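Local coordinates for HpcH/HpaI aldolase/citrate lyase family protein (Burkholderia cenocepacia, PDB 4MF4), which belongs to the HpcH/HpaI aldolase/citrate lyase family and adopts a closed eight-stranded parallel beta/alpha (TIM) barrel that assembles into a six-chain complex, at residues 95-100 with 120-125. Numbering follows the deposited sequence.
Sequences RALDAG and RLTRFP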
loop_
_atom_site.group_PDB
_atom_site.type_symbol
_atom_site.label_atom_id
_atom_site.label_comp_id
_atom_site.label_asym_id
_atom_site.label_seq_id
_atom_site.Cartn_x
_atom_site.Cartn_y
_atom_site.Cartn_z
ATOM N N ARG A 95 13.628 -11.905 8.892
ATOM C CA ARG A 95 13.066 -10.789 8.087
ATOM C C ARG A 95 13.940 -9.505 8.174
ATOM O O ARG A 95 14.266 -8.881 7.171
ATOM C CB ARG A 95 11.638 -10.468 8.501
ATOM C CG ARG A 95 10.561 -11.467 8.075
ATOM C CD ARG A 95 10.413 -11.614 6.592
ATOM N NE ARG A 95 9.228 -12.426 6.242
ATOM C CZ ARG A 95 7.967 -12.004 6.231
ATOM N NH1 ARG A 95 7.638 -10.764 6.625
ATOM N NH2 ARG A 95 7.003 -12.839 5.857
ATOM N N ALA A 96 14.323 -9.123 9.379
ATOM C CA ALA A 96 15.086 -7.883 9.548
ATOM C C ALA A 96 16.493 -8.012 8.938
ATOM O O ALA A 96 16.932 -7.145 8.211
ATOM C CB ALA A 96 15.177 -7.526 11.010
ATOM N N LEU A 97 17.168 -9.114 9.191
ATOM C CA LEU A 97 18.498 -9.327 8.609
ATOM C C LEU A 97 18.442 -9.464 7.097
ATOM O O LEU A 97 19.269 -8.866 6.370
ATOM C CB LEU A 97 19.175 -10.573 9.201
ATOM C CG LEU A 97 19.580 -10.467 10.684
ATOM C CD1 LEU A 97 20.185 -11.788 11.079
ATOM C CD2 LEU A 97 20.521 -9.332 11.006
ATOM N N ASP A 98 17.484 -10.235 6.586
ATOM C CA ASP A 98 17.379 -10.329 5.135
ATOM C C ASP A 98 17.138 -8.968 4.417
ATOM O O ASP A 98 17.610 -8.763 3.306
ATOM C CB ASP A 98 16.300 -11.337 4.751
ATOM C CG ASP A 98 16.728 -12.795 5.003
ATOM O OD1 ASP A 98 17.922 -13.121 5.242
ATOM O OD2 ASP A 98 15.829 -13.650 4.901
ATOM N N ALA A 99 16.408 -8.061 5.058
ATOM C CA ALA A 99 16.087 -6.742 4.529
ATOM C C ALA A 99 17.305 -5.796 4.553
ATOM O O ALA A 99 17.265 -4.708 3.963
ATOM C CB ALA A 99 14.948 -6.114 5.315
ATOM N N GLY A 100 18.369 -6.223 5.230
ATOM C CA GLY A 100 19.644 -5.540 5.251
ATOM C C GLY A 100 19.948 -4.787 6.522
ATOM O O GLY A 100 20.928 -4.079 6.557
ATOM N N ARG A 120 22.748 -16.014 18.598
ATOM C CA ARG A 120 22.707 -17.182 17.713
ATOM C C ARG A 120 21.818 -16.952 16.511
ATOM O O ARG A 120 22.126 -17.381 15.410
ATOM C CB ARG A 120 22.162 -18.427 18.452
ATOM C CG ARG A 120 23.074 -19.013 19.525
ATOM C CD ARG A 120 22.397 -20.206 20.211
ATOM N NE ARG A 120 22.259 -21.305 19.252
ATOM C CZ ARG A 120 21.584 -22.435 19.445
ATOM N NH1 ARG A 120 20.916 -22.643 20.573
ATOM N NH2 ARG A 120 21.562 -23.363 18.480
ATOM N N LEU A 121 20.684 -16.306 16.738
ATOM C CA LEU A 121 19.712 -16.042 15.696
ATOM C C LEU A 121 20.280 -15.119 14.646
ATOM O O LEU A 121 19.811 -15.154 13.514
ATOM C CB LEU A 121 18.409 -15.460 16.229
ATOM C CG LEU A 121 17.511 -16.336 17.099
ATOM C CD1 LEU A 121 16.323 -15.473 17.505
ATOM C CD2 LEU A 121 17.006 -17.607 16.431
ATOM N N THR A 122 21.312 -14.360 14.975
ATOM C CA THR A 122 21.960 -13.455 14.007
ATOM C C THR A 122 23.203 -13.972 13.291
ATOM O O THR A 122 23.743 -13.261 12.419
ATOM C CB THR A 122 22.331 -12.086 14.644
ATOM O OG1 THR A 122 23.500 -12.213 15.475
ATOM C CG2 THR A 122 21.176 -11.535 15.412
ATOM N N ARG A 123 23.615 -15.212 13.599
ATOM C CA ARG A 123 24.861 -15.768 13.080
ATOM C C ARG A 123 24.623 -16.979 12.154
ATOM O O ARG A 123 23.913 -17.890 12.494
ATOM C CB ARG A 123 25.776 -16.214 14.224
ATOM C CG ARG A 123 26.290 -15.097 15.155
ATOM C CD ARG A 123 26.884 -13.940 14.377
ATOM N NE ARG A 123 27.775 -13.080 15.149
ATOM C CZ ARG A 123 27.440 -11.931 15.740
ATOM N NH1 ARG A 123 26.203 -11.450 15.719
ATOM N NH2 ARG A 123 28.378 -11.235 16.375
ATOM N N PHE A 124 25.219 -16.933 10.971
ATOM C CA PHE A 124 25.413 -18.118 10.166
ATOM C C PHE A 124 26.309 -19.129 10.896
ATOM O O PHE A 124 27.320 -18.742 11.479
ATOM C CB PHE A 124 26.085 -17.735 8.874
ATOM C CG PHE A 124 25.213 -16.941 7.941
ATOM C CD1 PHE A 124 23.926 -17.332 7.680
ATOM C CD2 PHE A 124 25.730 -15.825 7.288
ATOM C CE1 PHE A 124 23.145 -16.617 6.781
ATOM C CE2 PHE A 124 24.970 -15.111 6.403
ATOM C CZ PHE A 124 23.665 -15.491 6.156
ATOM N N PRO A 125 25.954 -20.421 10.856
ATOM C CA PRO A 125 26.867 -21.394 11.486
ATOM C C PRO A 125 28.285 -21.334 10.872
ATOM O O PRO A 125 28.445 -21.382 9.659
ATOM C CB PRO A 125 26.204 -22.749 11.228
ATOM C CG PRO A 125 24.900 -22.491 10.585
ATOM C CD PRO A 125 24.804 -21.049 10.193
#
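In this TIM barrel, helix 90-98 packs through L97 on the chain around the C-terminal end of helix 112-121, at T122. The CA atoms of L97 and T122 are the nearest across the pair, 7.6 Å apart, a spacing spanned by one leucine branch. L97 places CG anti to its carbonyl carbon, and methyl CD1 comes to 3.8 Å from T122 CA. The same methyl lies 4.2 Å from T122 CB and 4.2 Å from L121 O, so it rests on the backbone of L121 and T122, around the end of helix 112-121. The buried area, 86 Å² over both sides, marks a small contact, and L97 and T122 contribute most of it. Both side chains also touch L104 of strand 103-106, so the contact sits against the barrel wall at that strand.

T122 OG1 sits between the backbone N and the carbonyl carbon (chi1 76°), where it hydrogen-bonds V119 O and accepts from R123 NH1 at 2.8 Å. That bond is bent, 136° at the hydrogen, although the oxygen lies only 15° out of the guanidinium plane. G100, with positive phi, closes the other helix as a Schellman motif. The chemistry across the contact is therefore van der Waals, with the buried threonine hydroxyl satisfied within its own part of the chain.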